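Local atomic coordinates of acyl-coenzyme A oxidase (Caenorhabditis elegans, PDB entry 5K3H), a protein that catalyses the first step of peroxisomal fatty acid beta-oxidation, using FAD and oxygen to desaturate acyl-CoA and release hydrogen peroxide. Residues L306-N311 and D622-S627; K211-H216 and G276-P281; H570-L575 and D594-Q599. All coordinates share one frame; numbering follows the deposited sequence.

Contact 1: L306-N311 and D622-S627; sequences LSYALN and DRELRS
The hydroxyl of Y308 gives a short hydrogen bond to E624, with OH to OE2 at 2.6 Å. This bond joins helix 300-319, in the C-alpha1 region of the acyl-CoA oxidase fold, to the small helix 622-625 of the C-terminal region. The carboxylate accepts with its anti lone pair, on the side away from its other oxygen. OE2 lies at the edge of the tyrosine ring and in its plane, while the ring and carboxylate planes stand 88° apart. E624 spans the gap because its chain is fully extended, with CG anti to the backbone N (chi1 179°) and the chain straight beyond it. H100 and N103 of helix 97-105 touch E624 as well, so this buried pair is packed by a third helix.

Beside the polar bond, L625 runs alongside Y308, head to tail. Its CD1 meets the ring obliquely, closest at Y308 CD1 (3.6 Å), and also lies 3.9 Å from Y308 CB. The other methyl, L625 CD2, stands 4.3 Å from N311 CB, so the leucine fork touches residues 308 and 311, one helical turn apart. The short helix stops directly after L625: R626 takes a positive phi, although R626 N still bonds D622 O at 3.0 Å. The arginine is tied to D59 by a salt bridge through NE. On the long helix, N311 ND2 donates to L615 O and to S307 O. The latter bond is 2.8 Å long, and N311 N reaches the same S307 O from the opposite face of its carbonyl plane.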
loop_
_atom_site.group_PDB
_atom_site.type_symbol
_atom_site.label_atom_id
_atom_site.label_comp_id
_atom_site.label_asym_id
_atom_site.label_seq_id
_atom_site.Cartn_x
_atom_site.Cartn_y
_atom_site.Cartn_z
ATOM N N LEU B 306 6.103 7.207 -9.723
ATOM C CA LEU B 306 6.908 7.453 -8.530
ATOM C C LEU B 306 7.237 8.920 -8.429
ATOM O O LEU B 306 7.070 9.530 -7.372
ATOM C CB LEU B 306 8.176 6.583 -8.552
ATOM C CG LEU B 306 9.146 6.544 -7.351
ATOM C CD1 LEU B 306 8.461 6.311 -6.031
ATOM C CD2 LEU B 306 10.221 5.485 -7.553
ATOM N N SER B 307 7.588 9.531 -9.552
ATOM C CA SER B 307 7.889 10.957 -9.552
ATOM C C SER B 307 6.637 11.802 -9.269
ATOM O O SER B 307 6.733 12.829 -8.582
ATOM C CB SER B 307 8.552 11.340 -10.879
ATOM O OG SER B 307 9.008 12.691 -10.859
ATOM N N TYR B 308 5.449 11.400 -9.760
ATOM C CA TYR B 308 4.225 12.074 -9.318
ATOM C C TYR B 308 4.185 12.150 -7.808
ATOM O O TYR B 308 3.992 13.228 -7.231
ATOM C CB TYR B 308 2.950 11.352 -9.776
ATOM C CG TYR B 308 2.534 11.487 -11.214
ATOM C CD1 TYR B 308 3.020 12.505 -12.029
ATOM C CD2 TYR B 308 1.662 10.554 -11.774
ATOM C CE1 TYR B 308 2.632 12.588 -13.365
ATOM C CE2 TYR B 308 1.268 10.636 -13.102
ATOM C CZ TYR B 308 1.762 11.645 -13.891
ATOM O OH TYR B 308 1.363 11.709 -15.215
ATOM N N ALA B 309 4.340 10.992 -7.147
ATOM C CA ALA B 309 4.186 10.936 -5.697
ATOM C C ALA B 309 5.258 11.753 -4.985
ATOM O O ALA B 309 4.968 12.437 -3.997
ATOM C CB ALA B 309 4.207 9.483 -5.231
ATOM N N LEU B 310 6.491 11.741 -5.500
ATOM C CA LEU B 310 7.559 12.460 -4.812
ATOM C C LEU B 310 7.442 13.966 -5.005
ATOM O O LEU B 310 7.717 14.736 -4.073
ATOM C CB LEU B 310 8.917 11.947 -5.289
ATOM C CG LEU B 310 9.207 10.506 -4.848
ATOM C CD1 LEU B 310 10.318 9.923 -5.711
ATOM C CD2 LEU B 310 9.573 10.473 -3.391
ATOM N N ASN B 311 7.011 14.415 -6.193
ATOM C CA ASN B 311 6.675 15.828 -6.358
ATOM C C ASN B 311 5.674 16.260 -5.285
ATOM O O ASN B 311 5.828 17.309 -4.647
ATOM C CB ASN B 311 6.096 16.066 -7.749
ATOM C CG ASN B 311 7.170 16.374 -8.799
ATOM O OD1 ASN B 311 7.543 17.524 -8.994
ATOM N ND2 ASN B 311 7.659 15.333 -9.489
ATOM N N ASP B 622 -0.132 21.170 -12.946
ATOM C CA ASP B 622 -1.194 20.828 -12.003
ATOM C C ASP B 622 -2.304 20.055 -12.687
ATOM O O ASP B 622 -2.870 19.118 -12.105
ATOM C CB ASP B 622 -1.763 22.094 -11.355
ATOM C CG ASP B 622 -0.916 22.591 -10.235
ATOM O OD1 ASP B 622 -0.055 21.791 -9.806
ATOM O OD2 ASP B 622 -1.082 23.761 -9.795
ATOM N N ARG B 623 -2.629 20.423 -13.932
ATOM C CA ARG B 623 -3.666 19.683 -14.639
ATOM C C ARG B 623 -3.279 18.215 -14.800
ATOM O O ARG B 623 -4.150 17.341 -14.800
ATOM C CB ARG B 623 -3.952 20.331 -16.001
ATOM C CG ARG B 623 -4.784 21.661 -15.932
ATOM C CD ARG B 623 -5.336 22.089 -17.301
ATOM N NE ARG B 623 -4.381 21.690 -18.337
ATOM C CZ ARG B 623 -3.311 22.404 -18.697
ATOM N NH1 ARG B 623 -3.057 23.577 -18.119
ATOM N NH2 ARG B 623 -2.496 21.942 -19.639
ATOM N N GLU B 624 -1.986 17.915 -14.919
ATOM C CA GLU B 624 -1.575 16.514 -14.992
ATOM C C GLU B 624 -1.485 15.873 -13.613
ATOM O O GLU B 624 -1.946 14.739 -13.419
ATOM C CB GLU B 624 -0.231 16.388 -15.713
ATOM C CG GLU B 624 0.281 14.968 -15.810
ATOM C CD GLU B 624 1.620 14.860 -16.529
ATOM O OE1 GLU B 624 2.132 15.871 -17.033
ATOM O OE2 GLU B 624 2.175 13.752 -16.582
ATOM N N LEU B 625 -0.858 16.574 -12.659
ATOM C CA LEU B 625 -0.511 15.978 -11.370
ATOM C C LEU B 625 -1.746 15.678 -10.532
ATOM O O LEU B 625 -1.778 14.677 -9.807
ATOM C CB LEU B 625 0.441 16.906 -10.606
ATOM C CG LEU B 625 1.135 16.296 -9.394
ATOM C CD1 LEU B 625 1.929 15.120 -9.890
ATOM C CD2 LEU B 625 2.062 17.286 -8.711
ATOM N N ARG B 626 -2.729 16.577 -10.549
ATOM C CA ARG B 626 -4.040 16.361 -9.951
ATOM C C ARG B 626 -3.994 16.249 -8.430
ATOM O O ARG B 626 -4.807 15.546 -7.823
ATOM C CB ARG B 626 -4.708 15.133 -10.561
ATOM C CG ARG B 626 -5.321 15.452 -11.904
ATOM C CD ARG B 626 -5.750 14.228 -12.690
ATOM N NE ARG B 626 -6.374 14.627 -13.950
ATOM C CZ ARG B 626 -5.762 14.678 -15.133
ATOM N NH1 ARG B 626 -4.487 14.330 -15.240
ATOM N NH2 ARG B 626 -6.439 15.073 -16.210
ATOM N N SER B 627 -3.088 16.976 -7.781
ATOM C CA SER B 627 -2.917 16.892 -6.339
ATOM C C SER B 627 -2.982 18.283 -5.753
ATOM O O SER B 627 -2.305 19.189 -6.244
ATOM C CB SER B 627 -1.580 16.245 -5.966
ATOM O OG SER B 627 -1.294 16.391 -4.578
#

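Contact 2: K211-H216 and G276-P281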
loop_
_atom_site.group_PDB
_atom_site.type_symbol
_atom_site.label_atom_id
_atom_site.label_comp_id
_atom_site.label_asym_id
_atom_site.label_seq_id
_atom_site.Cartn_x
_atom_site.Cartn_y
_atom_site.Cartn_z
ATOM N N LYS B 211 -6.540 -32.599 -32.429
ATOM C CA LYS B 211 -5.199 -32.361 -31.923
ATOM C C LYS B 211 -5.096 -30.917 -31.463
ATOM O O LYS B 211 -5.531 -30.006 -32.169
ATOM C CB LYS B 211 -4.134 -32.619 -32.993
ATOM C CG LYS B 211 -2.728 -32.236 -32.490
ATOM C CD LYS B 211 -1.575 -32.506 -33.456
ATOM C CE LYS B 211 -0.307 -31.789 -32.940
ATOM N NZ LYS B 211 0.954 -32.182 -33.615
ATOM N N ASN B 212 -4.497 -30.721 -30.288
ATOM C CA ASN B 212 -4.287 -29.409 -29.686
ATOM C C ASN B 212 -2.976 -28.809 -30.191
ATOM O O ASN B 212 -1.896 -29.365 -29.952
ATOM C CB ASN B 212 -4.267 -29.526 -28.155
ATOM C CG ASN B 212 -4.174 -28.162 -27.446
ATOM O OD1 ASN B 212 -4.115 -27.115 -28.082
ATOM N ND2 ASN B 212 -4.200 -28.185 -26.123
ATOM N N PHE B 213 -3.078 -27.684 -30.901
ATOM C CA PHE B 213 -1.929 -26.966 -31.437
ATOM C C PHE B 213 -1.460 -25.823 -30.540
ATOM O O PHE B 213 -0.574 -25.057 -30.939
ATOM C CB PHE B 213 -2.258 -26.450 -32.842
ATOM C CG PHE B 213 -2.310 -27.544 -33.883
ATOM C CD1 PHE B 213 -3.471 -28.289 -34.074
ATOM C CD2 PHE B 213 -1.199 -27.834 -34.656
ATOM C CE1 PHE B 213 -3.514 -29.294 -35.004
ATOM C CE2 PHE B 213 -1.236 -28.847 -35.595
ATOM C CZ PHE B 213 -2.396 -29.578 -35.773
ATOM N N GLY B 214 -2.041 -25.666 -29.354
ATOM C CA GLY B 214 -1.580 -24.657 -28.432
ATOM C C GLY B 214 -2.241 -23.312 -28.653
ATOM O O GLY B 214 -3.101 -23.151 -29.531
ATOM N N PRO B 215 -1.834 -22.312 -27.864
ATOM C CA PRO B 215 -2.503 -21.004 -27.919
ATOM C C PRO B 215 -2.182 -20.263 -29.208
ATOM O O PRO B 215 -1.021 -20.183 -29.626
ATOM C CB PRO B 215 -1.958 -20.268 -26.687
ATOM C CG PRO B 215 -0.703 -20.936 -26.366
ATOM C CD PRO B 215 -0.846 -22.377 -26.777
ATOM N N HIS B 216 -3.237 -19.756 -29.848
ATOM C CA HIS B 216 -3.197 -18.910 -31.031
ATOM C C HIS B 216 -4.161 -17.745 -30.834
ATOM O O HIS B 216 -5.011 -17.764 -29.937
ATOM C CB HIS B 216 -3.568 -19.703 -32.285
ATOM C CG HIS B 216 -2.531 -20.693 -32.702
ATOM N ND1 HIS B 216 -2.273 -21.844 -31.993
ATOM C CD2 HIS B 216 -1.689 -20.707 -33.763
ATOM C CE1 HIS B 216 -1.322 -22.534 -32.606
ATOM N NE2 HIS B 216 -0.947 -21.863 -33.679
ATOM N N GLY B 276 -7.609 -27.526 -43.278
ATOM C CA GLY B 276 -7.097 -27.729 -41.941
ATOM C C GLY B 276 -5.612 -27.954 -41.820
ATOM O O GLY B 276 -5.133 -28.168 -40.697
ATOM N N THR B 277 -4.873 -27.937 -42.927
ATOM C CA THR B 277 -3.436 -28.157 -42.870
ATOM C C THR B 277 -2.774 -27.002 -42.138
ATOM O O THR B 277 -3.052 -25.833 -42.428
ATOM C CB THR B 277 -2.852 -28.279 -44.281
ATOM O OG1 THR B 277 -3.597 -29.249 -45.032
ATOM C CG2 THR B 277 -1.372 -28.664 -44.244
ATOM N N TYR B 278 -1.888 -27.341 -41.199
ATOM C CA TYR B 278 -1.198 -26.389 -40.328
ATOM C C TYR B 278 0.254 -26.227 -40.766
ATOM O O TYR B 278 1.000 -27.212 -40.829
ATOM C CB TYR B 278 -1.242 -26.876 -38.882
ATOM C CG TYR B 278 -0.628 -25.954 -37.868
ATOM C CD1 TYR B 278 -1.306 -24.843 -37.426
ATOM C CD2 TYR B 278 0.632 -26.217 -37.326
ATOM C CE1 TYR B 278 -0.761 -24.019 -36.475
ATOM C CE2 TYR B 278 1.200 -25.384 -36.358
ATOM C CZ TYR B 278 0.498 -24.276 -35.939
ATOM O OH TYR B 278 1.022 -23.403 -34.986
ATOM N N ILE B 279 0.660 -24.990 -41.042
ATOM C CA ILE B 279 2.037 -24.681 -41.422
ATOM C C ILE B 279 2.565 -23.629 -40.460
ATOM O O ILE B 279 2.015 -22.521 -40.387
ATOM C CB ILE B 279 2.155 -24.192 -42.879
ATOM C CG1 ILE B 279 1.572 -25.204 -43.869
ATOM C CG2 ILE B 279 3.601 -23.932 -43.234
ATOM C CD1 ILE B 279 0.187 -24.848 -44.376
ATOM N N LYS B 280 3.640 -23.963 -39.738
ATOM C CA LYS B 280 4.369 -23.008 -38.898
ATOM C C LYS B 280 5.800 -22.855 -39.406
ATOM O O LYS B 280 6.699 -23.600 -38.986
ATOM C CB LYS B 280 4.363 -23.444 -37.434
ATOM C CG LYS B 280 5.181 -22.528 -36.518
ATOM C CD LYS B 280 4.361 -21.968 -35.361
ATOM C CE LYS B 280 4.847 -22.520 -34.017
ATOM N NZ LYS B 280 4.080 -21.962 -32.852
ATOM N N PRO B 281 6.066 -21.894 -40.310
ATOM C CA PRO B 281 7.424 -21.717 -40.860
ATOM C C PRO B 281 8.423 -21.184 -39.842
ATOM O O PRO B 281 9.531 -21.721 -39.807
ATOM C CB PRO B 281 7.226 -20.701 -41.995
ATOM C CG PRO B 281 5.743 -20.714 -42.285
ATOM C CD PRO B 281 5.085 -21.013 -40.967
#
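F213 and Y278 are the closest backbone neighbours, yet their CA atoms lie 8.9 Å apart, too far for strand pairing, so segment 211-216, on strand 211-221, and strand 278-279 meet through side chains alone. Y278 CG is anti to the backbone N (chi1 -177°), which sends the phenol across to F213 and H216. F213 places its CD2 over one face of the Y278 ring, 3.6 Å from Y278 CD2. These two side chains lie alongside and point opposite ways, their ring planes inclined at 43° with centroids 4.6 Å apart. H216 approaches from the other direction and forms a hydrogen bond, NE2 to Y278 OH at 2.8 Å, near the planes of both rings. The three residues make an aromatic cluster on the surface of the beta domain, where strand 211-221 pairs with strand 199-208 as an antiparallel hairpin. The imidazole is held at both nitrogens, since H216 ND1 donates to G214 O at 2.9 Å. Upstream, N212 OD1 accepts from G214 N (2.8 Å) in an Asx turn. H216 lies about 9 Å, side chain to side chain, from Y149, which binds FAD shared between the two subunits. K211 CE lies over the F213 face turned away from Y278, offset toward the rim.

Contact 3: H570-L575 and D594-Q599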
loop_
_atom_site.group_PDB
_atom_site.type_symbol
_atom_site.label_atom_id
_atom_site.label_comp_id
_atom_site.label_asym_id
_atom_site.label_seq_id
_atom_site.Cartn_x
_atom_site.Cartn_y
_atom_site.Cartn_z
ATOM N N HIS B 570 21.995 6.731 -4.225
ATOM C CA HIS B 570 21.412 5.464 -4.647
ATOM C C HIS B 570 22.294 4.285 -4.245
ATOM O O HIS B 570 21.824 3.332 -3.607
ATOM C CB HIS B 570 21.180 5.505 -6.166
ATOM C CG HIS B 570 20.427 4.327 -6.718
ATOM N ND1 HIS B 570 19.137 4.020 -6.344
ATOM C CD2 HIS B 570 20.775 3.408 -7.651
ATOM C CE1 HIS B 570 18.732 2.947 -6.999
ATOM N NE2 HIS B 570 19.705 2.559 -7.803
ATOM N N VAL B 571 23.573 4.307 -4.626
ATOM C CA VAL B 571 24.389 3.120 -4.375
ATOM C C VAL B 571 24.573 2.890 -2.875
ATOM O O VAL B 571 24.582 1.743 -2.418
ATOM C CB VAL B 571 25.738 3.211 -5.119
ATOM C CG1 VAL B 571 25.523 3.191 -6.624
ATOM C CG2 VAL B 571 26.505 4.479 -4.705
ATOM N N ASN B 572 24.634 3.956 -2.069
ATOM C CA ASN B 572 24.758 3.753 -0.622
ATOM C C ASN B 572 23.456 3.278 0.013
ATOM O O ASN B 572 23.478 2.418 0.902
ATOM C CB ASN B 572 25.249 5.025 0.063
ATOM C CG ASN B 572 26.727 5.219 -0.111
ATOM O OD1 ASN B 572 27.525 4.499 0.502
ATOM N ND2 ASN B 572 27.118 6.215 -0.912
ATOM N N TYR B 573 22.316 3.845 -0.399
ATOM C CA TYR B 573 21.034 3.375 0.119
ATOM C C TYR B 573 20.775 1.927 -0.282
ATOM O O TYR B 573 20.383 1.097 0.546
ATOM C CB TYR B 573 19.918 4.269 -0.391
ATOM C CG TYR B 573 18.578 3.937 0.194
ATOM C CD1 TYR B 573 18.181 4.490 1.410
ATOM C CD2 TYR B 573 17.716 3.058 -0.440
ATOM C CE1 TYR B 573 16.952 4.199 1.960
ATOM C CE2 TYR B 573 16.484 2.762 0.111
ATOM C CZ TYR B 573 16.114 3.343 1.305
ATOM O OH TYR B 573 14.896 3.060 1.863
ATOM N N GLU B 574 20.967 1.611 -1.566
ATOM C CA GLU B 574 20.710 0.258 -2.036
ATOM C C GLU B 574 21.687 -0.734 -1.416
ATOM O O GLU B 574 21.309 -1.868 -1.108
ATOM C CB GLU B 574 20.774 0.219 -3.563
ATOM C CG GLU B 574 19.751 1.128 -4.263
ATOM C CD GLU B 574 18.298 0.747 -3.954
ATOM O OE1 GLU B 574 17.999 -0.474 -3.923
ATOM O OE2 GLU B 574 17.445 1.661 -3.754
ATOM N N LEU B 575 22.949 -0.338 -1.224
ATOM C CA LEU B 575 23.900 -1.255 -0.592
ATOM C C LEU B 575 23.555 -1.499 0.873
ATOM O O LEU B 575 23.609 -2.642 1.344
ATOM C CB LEU B 575 25.335 -0.744 -0.728
ATOM C CG LEU B 575 26.446 -1.623 -0.108
ATOM C CD1 LEU B 575 26.407 -3.098 -0.612
ATOM C CD2 LEU B 575 27.841 -0.974 -0.327
ATOM N N ASP B 594 29.718 1.061 8.215
ATOM C CA ASP B 594 29.591 2.365 8.858
ATOM C C ASP B 594 29.946 3.498 7.902
ATOM O O ASP B 594 29.356 4.578 7.968
ATOM C CB ASP B 594 30.478 2.413 10.100
ATOM C CG ASP B 594 29.920 1.580 11.251
ATOM O OD1 ASP B 594 28.689 1.289 11.249
ATOM O OD2 ASP B 594 30.718 1.232 12.162
ATOM N N TYR B 595 30.928 3.286 7.026
ATOM C CA TYR B 595 31.206 4.269 5.984
ATOM C C TYR B 595 29.986 4.468 5.105
ATOM O O TYR B 595 29.612 5.602 4.792
ATOM C CB TYR B 595 32.411 3.827 5.148
ATOM C CG TYR B 595 32.715 4.675 3.908
ATOM C CD1 TYR B 595 33.582 5.762 3.964
ATOM C CD2 TYR B 595 32.154 4.361 2.672
ATOM C CE1 TYR B 595 33.862 6.523 2.834
ATOM C CE2 TYR B 595 32.431 5.117 1.537
ATOM C CZ TYR B 595 33.281 6.196 1.620
ATOM O OH TYR B 595 33.542 6.933 0.472
ATOM N N VAL B 596 29.322 3.369 4.740
ATOM C CA VAL B 596 28.176 3.437 3.843
ATOM C C VAL B 596 27.050 4.237 4.487
ATOM O O VAL B 596 26.399 5.049 3.822
ATOM C CB VAL B 596 27.725 2.012 3.454
ATOM C CG1 VAL B 596 26.430 2.056 2.661
ATOM C CG2 VAL B 596 28.809 1.317 2.639
ATOM N N ARG B 597 26.828 4.040 5.794
ATOM C CA ARG B 597 25.815 4.801 6.530
ATOM C C ARG B 597 26.137 6.289 6.567
ATOM O O ARG B 597 25.249 7.128 6.391
ATOM C CB ARG B 597 25.686 4.272 7.956
ATOM C CG ARG B 597 25.171 2.879 8.054
ATOM C CD ARG B 597 25.156 2.406 9.494
ATOM N NE ARG B 597 24.575 1.072 9.607
ATOM C CZ ARG B 597 25.227 -0.013 10.026
ATOM N NH1 ARG B 597 26.505 0.071 10.395
ATOM N NH2 ARG B 597 24.584 -1.183 10.097
ATOM N N ASP B 598 27.396 6.640 6.849
ATOM C CA ASP B 598 27.794 8.050 6.862
ATOM C C ASP B 598 27.639 8.688 5.489
ATOM O O ASP B 598 27.199 9.830 5.381
ATOM C CB ASP B 598 29.232 8.172 7.345
ATOM C CG ASP B 598 29.394 7.700 8.767
ATOM O OD1 ASP B 598 28.393 7.679 9.531
ATOM O OD2 ASP B 598 30.532 7.315 9.117
ATOM N N GLN B 599 27.999 7.962 4.428
ATOM C CA GLN B 599 27.775 8.455 3.074
ATOM C C GLN B 599 26.289 8.650 2.812
ATOM O O GLN B 599 25.886 9.601 2.125
ATOM C CB GLN B 599 28.343 7.470 2.054
ATOM C CG GLN B 599 29.816 7.255 2.199
ATOM C CD GLN B 599 30.588 8.481 1.910
ATOM O OE1 GLN B 599 30.648 8.925 0.760
ATOM N NE2 GLN B 599 31.167 9.082 2.961
#
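A buried helix-to-helix contact, in which an asparagine amide packs on aliphatic groups, joins N572 and L575 of helix 557-577 to V596 and Q599 of helix 590-616 in the C-terminal helical region. The axes of the two short segments approach to 8.9 Å and are steeply inclined, with 130° between their N-to-C directions. The backbones are closest where N572 faces V596, with CA atoms 5.6 Å apart. Across this gap N572 OD1 rests on V596 CG1 at 3.4 Å, while Q599 CB lies 3.4 Å from N572 ND2, so the methylene lies over a face of the amide. No hydrogen bond crosses: the amide's polar ends are satisfied by the Y491 hydroxyl at OD1 and by H568 O at ND2. This oblique pair belongs to the all-alpha part of the fold, and L575 is about 8 Å, side chain to side chain, from the ATP-binding residue Y581. L575 CD2 meets V596 CG2 at 3.9 Å, the two side chains crossing at about a right angle. D594 forms a salt bridge to K505 of the second subunit and R597 one to E584 of the same subunit. Q599 CG, set anti to the carbonyl carbon (chi1 -60°), lies over one face of the Y595 ring, and the bend at chi2 (-65°) then leads the amide away from N572.

How the contacts relate
From the N terminus, contact 2 comes first: 211-216 and 276-281 close a loop of 59 residues, devoid of helix, within the beta domain. After the unmodelled 282-298 the chain enters helix 300-319, which contact 1 joins to the short helix 622-625 near the C terminus; its 310-residue loop is mostly helical and contains no strand. Contact 3 is nested inside it, joining helices 557-577 and 590-616 within the C-terminal helical part across 18 residues; the chain then runs along helix 590-616 to the short helix of contact 1. Contacts 1 and 3 have centres 28 Å apart, whereas contact 2 lies on the opposite side of the chain's centre from both. None touches another.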